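Side-chain contacts in C-1-tetrahydrofolate synthase, cytoplasmic, putative (Trypanosoma brucei, PDB 4CJX), which probably oxidises methylenetetrahydrofolate with NADP+ and hydrolyses the resulting methenyl form, as a homodimer serving one-carbon metabolism: residues V214-P219 against A237-L242; D231-A236 against E246-G251; S60-G65 against E100-E105. All coordinates share one frame; numbering follows the deposited sequence.

From the N terminus, contact 3 comes first and is complete before the others begin: it closes the chain from strand 58-64, through helix 68-83 and strand 87-93, back to helix 99-110 within the catalytic region. The other two contacts belong to the NAD(P)-binding region and cross, since 231-236 opens contact 2 before 237-242 closes contact 1. Contact 1 joins the loop after strand 210-214 to the loop after strand 232-235; contact 2 ties strand 232-235 to the segment leading into strand 253-256. The crossed pair also touch, Leu242 packing on Trp247, whereas contact 3 stands apart, its centre about 31 Å from that of contact 1.

Contact 1: residues V214-P219 against A237-L242; sequences VHSATP and AGQPGL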
loop_
_atom_site.group_PDB
_atom_site.type_symbol
_atom_site.label_atom_id
_atom_site.label_comp_id
_atom_site.label_asym_id
_atom_site.label_seq_id
_atom_site.Cartn_x
_atom_site.Cartn_y
_atom_site.Cartn_z
ATOM N N VAL B 214 12.480 -3.179 -4.603
ATOM C CA VAL B 214 13.770 -3.636 -4.152
ATOM C C VAL B 214 14.242 -2.660 -3.042
ATOM O O VAL B 214 13.649 -1.583 -2.859
ATOM C CB VAL B 214 14.664 -3.658 -5.417
ATOM C CG1 VAL B 214 15.997 -3.006 -5.229
ATOM C CG2 VAL B 214 14.755 -5.055 -6.017
ATOM N N HIS B 215 15.275 -3.053 -2.298
ATOM C CA HIS B 215 15.831 -2.235 -1.197
ATOM C C HIS B 215 17.313 -1.964 -1.369
ATOM O O HIS B 215 17.987 -2.705 -2.089
ATOM C CB HIS B 215 15.619 -2.954 0.123
ATOM C CG HIS B 215 14.185 -3.145 0.465
ATOM N ND1 HIS B 215 13.503 -2.283 1.300
ATOM C CD2 HIS B 215 13.279 -4.057 0.040
ATOM C CE1 HIS B 215 12.246 -2.682 1.408
ATOM N NE2 HIS B 215 12.080 -3.742 0.640
ATOM N N SER B 216 17.855 -0.943 -0.682
ATOM C CA SER B 216 19.297 -0.639 -0.841
ATOM C C SER B 216 20.192 -1.824 -0.514
ATOM O O SER B 216 21.228 -2.046 -1.191
ATOM C CB SER B 216 19.725 0.594 -0.038
ATOM O OG SER B 216 19.247 0.525 1.298
ATOM N N ALA B 217 19.773 -2.613 0.481
ATOM C CA ALA B 217 20.548 -3.759 0.920
ATOM C C ALA B 217 20.069 -5.073 0.325
ATOM O O ALA B 217 20.524 -6.114 0.729
ATOM C CB ALA B 217 20.578 -3.823 2.439
ATOM N N THR B 218 19.161 -5.025 -0.644
ATOM C CA THR B 218 18.790 -6.203 -1.425
ATOM C C THR B 218 20.052 -6.767 -2.125
ATOM O O THR B 218 20.872 -5.996 -2.577
ATOM C CB THR B 218 17.739 -5.810 -2.474
ATOM O OG1 THR B 218 16.545 -5.378 -1.817
ATOM C CG2 THR B 218 17.426 -6.957 -3.453
ATOM N N PRO B 219 20.207 -8.103 -2.210
ATOM C CA PRO B 219 21.407 -8.593 -2.898
ATOM C C PRO B 219 21.642 -7.920 -4.268
ATOM O O PRO B 219 20.741 -7.767 -5.090
ATOM C CB PRO B 219 21.152 -10.081 -3.027
ATOM C CG PRO B 219 20.334 -10.389 -1.827
ATOM C CD PRO B 219 19.373 -9.225 -1.752
ATOM N N ALA B 237 16.162 5.122 -2.376
ATOM C CA ALA B 237 16.739 4.302 -1.318
ATOM C C ALA B 237 17.691 5.078 -0.427
ATOM O O ALA B 237 17.990 4.619 0.649
ATOM C CB ALA B 237 17.459 3.104 -1.931
ATOM N N GLY B 238 18.200 6.226 -0.883
ATOM C CA GLY B 238 19.090 7.060 -0.055
ATOM C C GLY B 238 20.430 6.389 0.141
ATOM O O GLY B 238 20.905 6.215 1.261
ATOM N N GLN B 239 21.026 5.988 -0.976
ATOM C CA GLN B 239 22.282 5.272 -0.975
ATOM C C GLN B 239 23.034 5.744 -2.196
ATOM O O GLN B 239 22.715 5.340 -3.303
ATOM C CB GLN B 239 22.044 3.769 -1.095
ATOM C CG GLN B 239 23.313 2.940 -1.070
ATOM C CD GLN B 239 23.899 2.914 0.305
ATOM O OE1 GLN B 239 23.258 2.458 1.254
ATOM N NE2 GLN B 239 25.096 3.431 0.443
ATOM N N PRO B 240 24.047 6.601 -2.007
ATOM C CA PRO B 240 24.732 7.139 -3.184
ATOM C C PRO B 240 25.457 6.086 -4.001
ATOM O O PRO B 240 26.132 5.212 -3.457
ATOM C CB PRO B 240 25.737 8.129 -2.579
ATOM C CG PRO B 240 25.256 8.388 -1.192
ATOM C CD PRO B 240 24.639 7.100 -0.752
ATOM N N GLY B 241 25.319 6.176 -5.314
ATOM C CA GLY B 241 25.977 5.231 -6.206
ATOM C C GLY B 241 25.399 3.835 -6.179
ATOM O O GLY B 241 26.041 2.891 -6.627
ATOM N N LEU B 242 24.182 3.687 -5.661
ATOM C CA LEU B 242 23.577 2.378 -5.583
ATOM C C LEU B 242 23.277 1.844 -6.983
ATOM O O LEU B 242 23.574 0.696 -7.268
ATOM C CB LEU B 242 22.272 2.420 -4.776
ATOM C CG LEU B 242 21.434 1.135 -4.795
ATOM C CD1 LEU B 242 22.215 0.040 -4.098
ATOM C CD2 LEU B 242 20.101 1.347 -4.079
HETATM O O HOH W 1 20.665 2.891 2.699
#
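Ser216 packs its CB among three side chains of the facing loop: Ala237, Gln239 and Leu242. Its CB lies 3.9 Å from Ala237 CB, and Leu242 flanks it with CD2, which is 3.9 Å from Ser216 CA. The other methyl of Leu242, CD1, rests 3.7 Å from Ser216 O, while Leu242 also packs on Leu190 of strand 186-190; a branched apolar residue therefore suits a place between a loop and a strand of the sheet. Ala237 is small enough to let the two backbones approach, its CA being 5.6 Å from that of Ser216.

No direct hydrogen bond joins the loops, but a water does. Ser216 OG, placed between its own backbone N and carbonyl carbon (chi1 48°), lies 3.1 Å from the oxygen of water 1, which donates to Gln239 OE1 across 3.0 Å. With CG of Gln239 anti to the backbone N, the chain bends at chi2 (72°), which turns OE1 toward the water, while NE2 points away from Ser216.

Each loop is shaped by a turn. Residues His215 to Thr218 form a type I turn, closed by Thr218 N donating to His215 O and braced by His215 N donating to Thr218 OG1 at 2.7 Å; Gln239 to Leu242 form a type II turn with proline and glycine at its two central positions. The carboxylate of Asp276 accepts the backbone N-H groups of Ala237, Gly238 and Gln239. Both loops leave the C-terminal ends of parallel strands, and Ser216 binds NADP+ in this protein: the arrangement belongs to the cofactor cleft of a Rossmann-type dinucleotide-binding domain.

Contact 2: residues D231-A236 against E246-G251; sequences DIVVSA and EWIKLG
Lys249 NZ and Asp231 OD1 form a salt bridge, 2.9 Å apart and hydrogen-bonded. Lysine suits its position because it must span a gap: the CA atoms of Asp231 and Lys249 are 6.7 Å apart, and Lys249 is extended throughout, starting with CG anti to the backbone N (chi1 179°). Asp231 starts off away from the lysine while Lys249 heads toward it, so the two point the same way and lie side by side; the end of the aspartate, OD1, comes nearer again. The ammonium group comes to OD1 from above the carboxylate plane, 35° out of it. Lys249 CE follows 3.5 Å from Asp231 OD1.

Two residues on, within strand 232-235, Val233 meets Ile248 through methyls, CG2 to CD1 at 4.3 Å, a point of contact separate from the ion pair. Ile248 gets there by its far end: with chi2 at -62° its chain bends, carrying CD1 toward the strand, while the residue also packs on Val243 and Ala282. Val233 also packs on Val188 and Leu190.

Both carboxylate oxygens of Asp231 are engaged, OD1 by the lysine and OD2 by the backbone N-H of Arg186, which should restrict rotation of the group. The nearby positive charge would be expected to favour its ionised form, while the buried methyl pair adds a nonpolar tie between strand 232-235 and the chain approaching strand 253-256.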
loop_
_atom_site.group_PDB
_atom_site.type_symbol
_atom_site.label_atom_id
_atom_site.label_comp_id
_atom_site.label_asym_id
_atom_site.label_seq_id
_atom_site.Cartn_x
_atom_site.Cartn_y
_atom_site.Cartn_z
ATOM N N ASP B 231 12.171 -0.728 -17.787
ATOM C CA ASP B 231 11.929 0.439 -18.628
ATOM C C ASP B 231 11.942 1.763 -17.859
ATOM O O ASP B 231 12.199 2.823 -18.431
ATOM C CB ASP B 231 10.571 0.287 -19.321
ATOM C CG ASP B 231 10.509 -0.965 -20.216
ATOM O OD1 ASP B 231 11.337 -1.052 -21.167
ATOM O OD2 ASP B 231 9.651 -1.854 -19.954
ATOM N N ILE B 232 11.607 1.701 -16.576
ATOM C CA ILE B 232 11.548 2.881 -15.743
ATOM C C ILE B 232 12.174 2.580 -14.388
ATOM O O ILE B 232 11.829 1.584 -13.750
ATOM C CB ILE B 232 10.099 3.359 -15.532
ATOM C CG1 ILE B 232 9.504 3.866 -16.839
ATOM C CG2 ILE B 232 10.064 4.448 -14.462
ATOM C CD1 ILE B 232 7.990 3.896 -16.823
ATOM N N VAL B 233 13.096 3.447 -13.967
ATOM C CA VAL B 233 13.776 3.292 -12.696
ATOM C C VAL B 233 13.450 4.489 -11.781
ATOM O O VAL B 233 13.717 5.643 -12.142
ATOM C CB VAL B 233 15.311 3.222 -12.853
ATOM C CG1 VAL B 233 15.971 3.191 -11.469
ATOM C CG2 VAL B 233 15.760 2.032 -13.723
ATOM N N VAL B 234 12.868 4.194 -10.623
ATOM C CA VAL B 234 12.654 5.164 -9.589
ATOM C C VAL B 234 13.425 4.752 -8.366
ATOM O O VAL B 234 13.019 3.855 -7.630
ATOM C CB VAL B 234 11.180 5.301 -9.189
ATOM C CG1 VAL B 234 11.059 6.377 -8.134
ATOM C CG2 VAL B 234 10.325 5.623 -10.417
ATOM N N SER B 235 14.537 5.457 -8.132
ATOM C CA SER B 235 15.411 5.155 -7.024
ATOM C C SER B 235 15.196 6.112 -5.851
ATOM O O SER B 235 15.490 7.290 -5.952
ATOM C CB SER B 235 16.881 5.214 -7.455
ATOM O OG SER B 235 17.618 4.407 -6.561
ATOM N N ALA B 236 14.754 5.564 -4.730
ATOM C CA ALA B 236 14.447 6.350 -3.530
ATOM C C ALA B 236 14.940 5.610 -2.296
ATOM O O ALA B 236 14.233 5.471 -1.287
ATOM C CB ALA B 236 12.948 6.589 -3.458
ATOM N N GLU B 246 25.762 1.103 -15.747
ATOM C CA GLU B 246 25.850 0.045 -16.748
ATOM C C GLU B 246 24.691 -0.933 -16.598
ATOM O O GLU B 246 24.465 -1.734 -17.464
ATOM C CB GLU B 246 27.189 -0.708 -16.666
ATOM C CG GLU B 246 27.562 -1.212 -15.271
ATOM C CD GLU B 246 28.386 -0.216 -14.414
ATOM O OE1 GLU B 246 28.306 1.051 -14.600
ATOM O OE2 GLU B 246 29.115 -0.727 -13.511
ATOM N N TRP B 247 23.971 -0.887 -15.485
ATOM C CA TRP B 247 22.754 -1.701 -15.372
ATOM C C TRP B 247 21.585 -1.097 -16.134
ATOM O O TRP B 247 20.603 -1.771 -16.420
ATOM C CB TRP B 247 22.338 -1.830 -13.916
ATOM C CG TRP B 247 23.354 -2.397 -13.011
ATOM C CD1 TRP B 247 24.475 -3.140 -13.348
ATOM C CD2 TRP B 247 23.319 -2.342 -11.603
ATOM N NE1 TRP B 247 25.144 -3.500 -12.212
ATOM C CE2 TRP B 247 24.456 -3.016 -11.128
ATOM C CE3 TRP B 247 22.429 -1.770 -10.680
ATOM C CZ2 TRP B 247 24.724 -3.139 -9.778
ATOM C CZ3 TRP B 247 22.698 -1.895 -9.350
ATOM C CH2 TRP B 247 23.828 -2.580 -8.907
ATOM N N ILE B 248 21.651 0.181 -16.455
ATOM C CA ILE B 248 20.470 0.864 -16.986
ATOM C C ILE B 248 20.168 0.324 -18.365
ATOM O O ILE B 248 21.063 0.270 -19.190
ATOM C CB ILE B 248 20.704 2.387 -17.085
ATOM C CG1 ILE B 248 20.986 2.984 -15.698
ATOM C CG2 ILE B 248 19.508 3.079 -17.753
ATOM C CD1 ILE B 248 19.867 2.858 -14.693
ATOM N N LYS B 249 18.905 -0.042 -18.600
ATOM C CA LYS B 249 18.450 -0.528 -19.891
ATOM C C LYS B 249 18.439 0.621 -20.889
ATOM O O LYS B 249 17.978 1.742 -20.580
ATOM C CB LYS B 249 17.030 -1.117 -19.773
ATOM C CG LYS B 249 16.441 -1.634 -21.085
ATOM C CD LYS B 249 15.012 -2.094 -20.887
ATOM C CE LYS B 249 14.364 -2.438 -22.202
ATOM N NZ LYS B 249 13.131 -3.228 -21.938
ATOM N N LEU B 250 18.932 0.340 -22.093
ATOM C CA LEU B 250 19.070 1.365 -23.109
ATOM C C LEU B 250 17.695 1.961 -23.392
ATOM O O LEU B 250 16.752 1.245 -23.679
ATOM C CB LEU B 250 19.714 0.796 -24.396
ATOM C CG LEU B 250 21.112 0.182 -24.216
ATOM C CD1 LEU B 250 21.603 -0.584 -25.432
ATOM C CD2 LEU B 250 22.084 1.284 -23.890
ATOM N N GLY B 251 17.580 3.279 -23.279
ATOM C CA GLY B 251 16.302 3.965 -23.507
ATOM C C GLY B 251 15.394 4.036 -22.282
ATOM O O GLY B 251 14.262 4.512 -22.374
#

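Contact 3: residues S60-G65 against E100-E105; sequences STIICG and EALERE. Unlike the reference sequence in segment 100-105: Ala101 (reference Thr).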
loop_
_atom_site.group_PDB
_atom_site.type_symbol
_atom_site.label_atom_id
_atom_site.label_comp_id
_atom_site.label_asym_id
_atom_site.label_seq_id
_atom_site.Cartn_x
_atom_site.Cartn_y
_atom_site.Cartn_z
ATOM N N SER B 60 1.595 25.363 7.173
ATOM C CA SER B 60 2.368 25.246 8.376
ATOM C C SER B 60 3.488 24.227 8.222
ATOM O O SER B 60 3.224 23.102 7.837
ATOM C CB SER B 60 1.478 24.826 9.535
ATOM O OG SER B 60 2.286 24.770 10.698
ATOM N N THR B 61 4.723 24.609 8.562
ATOM C CA THR B 61 5.834 23.647 8.679
ATOM C C THR B 61 6.455 23.630 10.081
ATOM O O THR B 61 6.844 24.669 10.609
ATOM C CB THR B 61 6.955 23.970 7.685
ATOM O OG1 THR B 61 7.368 25.317 7.888
ATOM C CG2 THR B 61 6.488 23.787 6.243
ATOM N N ILE B 62 6.555 22.436 10.651
ATOM C CA ILE B 62 7.146 22.199 11.946
ATOM C C ILE B 62 8.459 21.463 11.748
ATOM O O ILE B 62 8.499 20.414 11.131
ATOM C CB ILE B 62 6.229 21.321 12.816
ATOM C CG1 ILE B 62 4.872 22.009 13.052
ATOM C CG2 ILE B 62 6.907 20.990 14.136
ATOM C CD1 ILE B 62 3.846 21.121 13.732
ATOM N N ILE B 63 9.537 22.029 12.270
ATOM C CA ILE B 63 10.821 21.363 12.288
ATOM C C ILE B 63 11.268 21.167 13.733
ATOM O O ILE B 63 11.180 22.083 14.552
ATOM C CB ILE B 63 11.862 22.129 11.442
ATOM C CG1 ILE B 63 13.210 21.393 11.438
ATOM C CG2 ILE B 63 12.064 23.549 11.952
ATOM C CD1 ILE B 63 14.210 21.970 10.452
ATOM N N CYS B 64 11.694 19.948 14.047
ATOM C CA CYS B 64 12.265 19.621 15.342
ATOM C C CYS B 64 13.772 19.418 15.155
ATOM O O CYS B 64 14.194 18.684 14.261
ATOM C CB CYS B 64 11.647 18.339 15.903
ATOM S SG CYS B 64 9.866 18.392 16.215
ATOM N N GLY B 65 14.570 20.072 15.995
ATOM C CA GLY B 65 16.016 19.928 15.972
ATOM C C GLY B 65 16.650 20.768 14.887
ATOM O O GLY B 65 16.014 21.650 14.311
ATOM N N GLU B 100 4.233 15.577 24.264
ATOM C CA GLU B 100 3.081 16.437 24.533
ATOM C C GLU B 100 3.191 17.796 23.865
ATOM O O GLU B 100 2.217 18.283 23.294
ATOM C CB GLU B 100 2.882 16.657 26.036
ATOM C CG GLU B 100 1.748 17.631 26.338
ATOM C CD GLU B 100 1.692 18.051 27.778
ATOM O OE1 GLU B 100 2.760 18.116 28.428
ATOM O OE2 GLU B 100 0.577 18.335 28.262
ATOM N N ALA B 101 4.359 18.422 23.970
ATOM C CA ALA B 101 4.583 19.726 23.341
ATOM C C ALA B 101 4.425 19.663 21.815
ATOM O O ALA B 101 3.822 20.553 21.215
ATOM C CB ALA B 101 5.953 20.269 23.724
ATOM N N LEU B 102 4.928 18.599 21.193
ATOM C CA LEU B 102 4.787 18.422 19.744
ATOM C C LEU B 102 3.319 18.255 19.325
ATOM O O LEU B 102 2.856 18.887 18.389
ATOM C CB LEU B 102 5.619 17.222 19.261
ATOM C CG LEU B 102 5.486 16.815 17.785
ATOM C CD1 LEU B 102 5.753 17.989 16.856
ATOM C CD2 LEU B 102 6.417 15.661 17.429
ATOM N N GLU B 103 2.595 17.401 20.037
ATOM C CA GLU B 103 1.189 17.163 19.753
ATOM C C GLU B 103 0.323 18.409 19.990
ATOM O O GLU B 103 -0.591 18.686 19.213
ATOM C CB GLU B 103 0.706 15.968 20.568
ATOM C CG GLU B 103 1.390 14.670 20.138
ATOM C CD GLU B 103 0.954 13.435 20.912
ATOM O OE1 GLU B 103 0.443 13.565 22.028
ATOM O OE2 GLU B 103 1.132 12.313 20.392
ATOM N N ARG B 104 0.634 19.176 21.034
ATOM C CA ARG B 104 -0.105 20.406 21.332
ATOM C C ARG B 104 0.043 21.437 20.215
ATOM O O ARG B 104 -0.900 22.148 19.863
ATOM N N GLU B 105 1.243 21.511 19.654
ATOM C CA GLU B 105 1.509 22.394 18.536
ATOM C C GLU B 105 0.736 21.958 17.253
ATOM O O GLU B 105 0.160 22.786 16.526
ATOM C CB GLU B 105 3.017 22.429 18.304
ATOM C CG GLU B 105 3.470 23.524 17.371
ATOM C CD GLU B 105 3.043 24.892 17.851
ATOM O OE1 GLU B 105 3.323 25.237 19.025
ATOM O OE2 GLU B 105 2.424 25.630 17.049
#
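Strand 60-64 and helix 100-105 run almost exactly antiparallel, at 172°, with their axes 11.0 Å apart at closest approach, so that side chains rather than backbones fill the space between them. Ile62 and Cys64, two residues apart on the strand, present their side chains to this helix, whereas Thr61 and Ile63 pack against helix 68-83 on the other face of the sheet.

Leu102 is the central partner. With CG anti to the backbone N (chi1 175°), it brings a single methyl, CD1, against two strand residues: that methyl lies 4.2 Å from Ile62 CG2 and 4.2 Å from Cys64 SG. Ile62 uses both branches, its longer one running out to place CD1 4.4 Å from Glu105 CG. Glu105, one helical turn beyond Leu102, thus contributes a methylene, and it also touches Val91 of strand 87-93. Cys64, slim and weakly polar, packs beside Val97, Leu124 and Pro125 as well.

Helix 99-110 connects strands 87-93 and 117-120, which flank strand 58-64, so this beta-alpha-beta crossover passes over the central strand of the sheet. With no hydrogen bond between the two segments, the contact rests on van der Waals packing and, presumably, on burial of apolar surface. Glutamate suits the border of such a contact, since its aliphatic part can join the packing while the charged end belongs to a partly exposed residue.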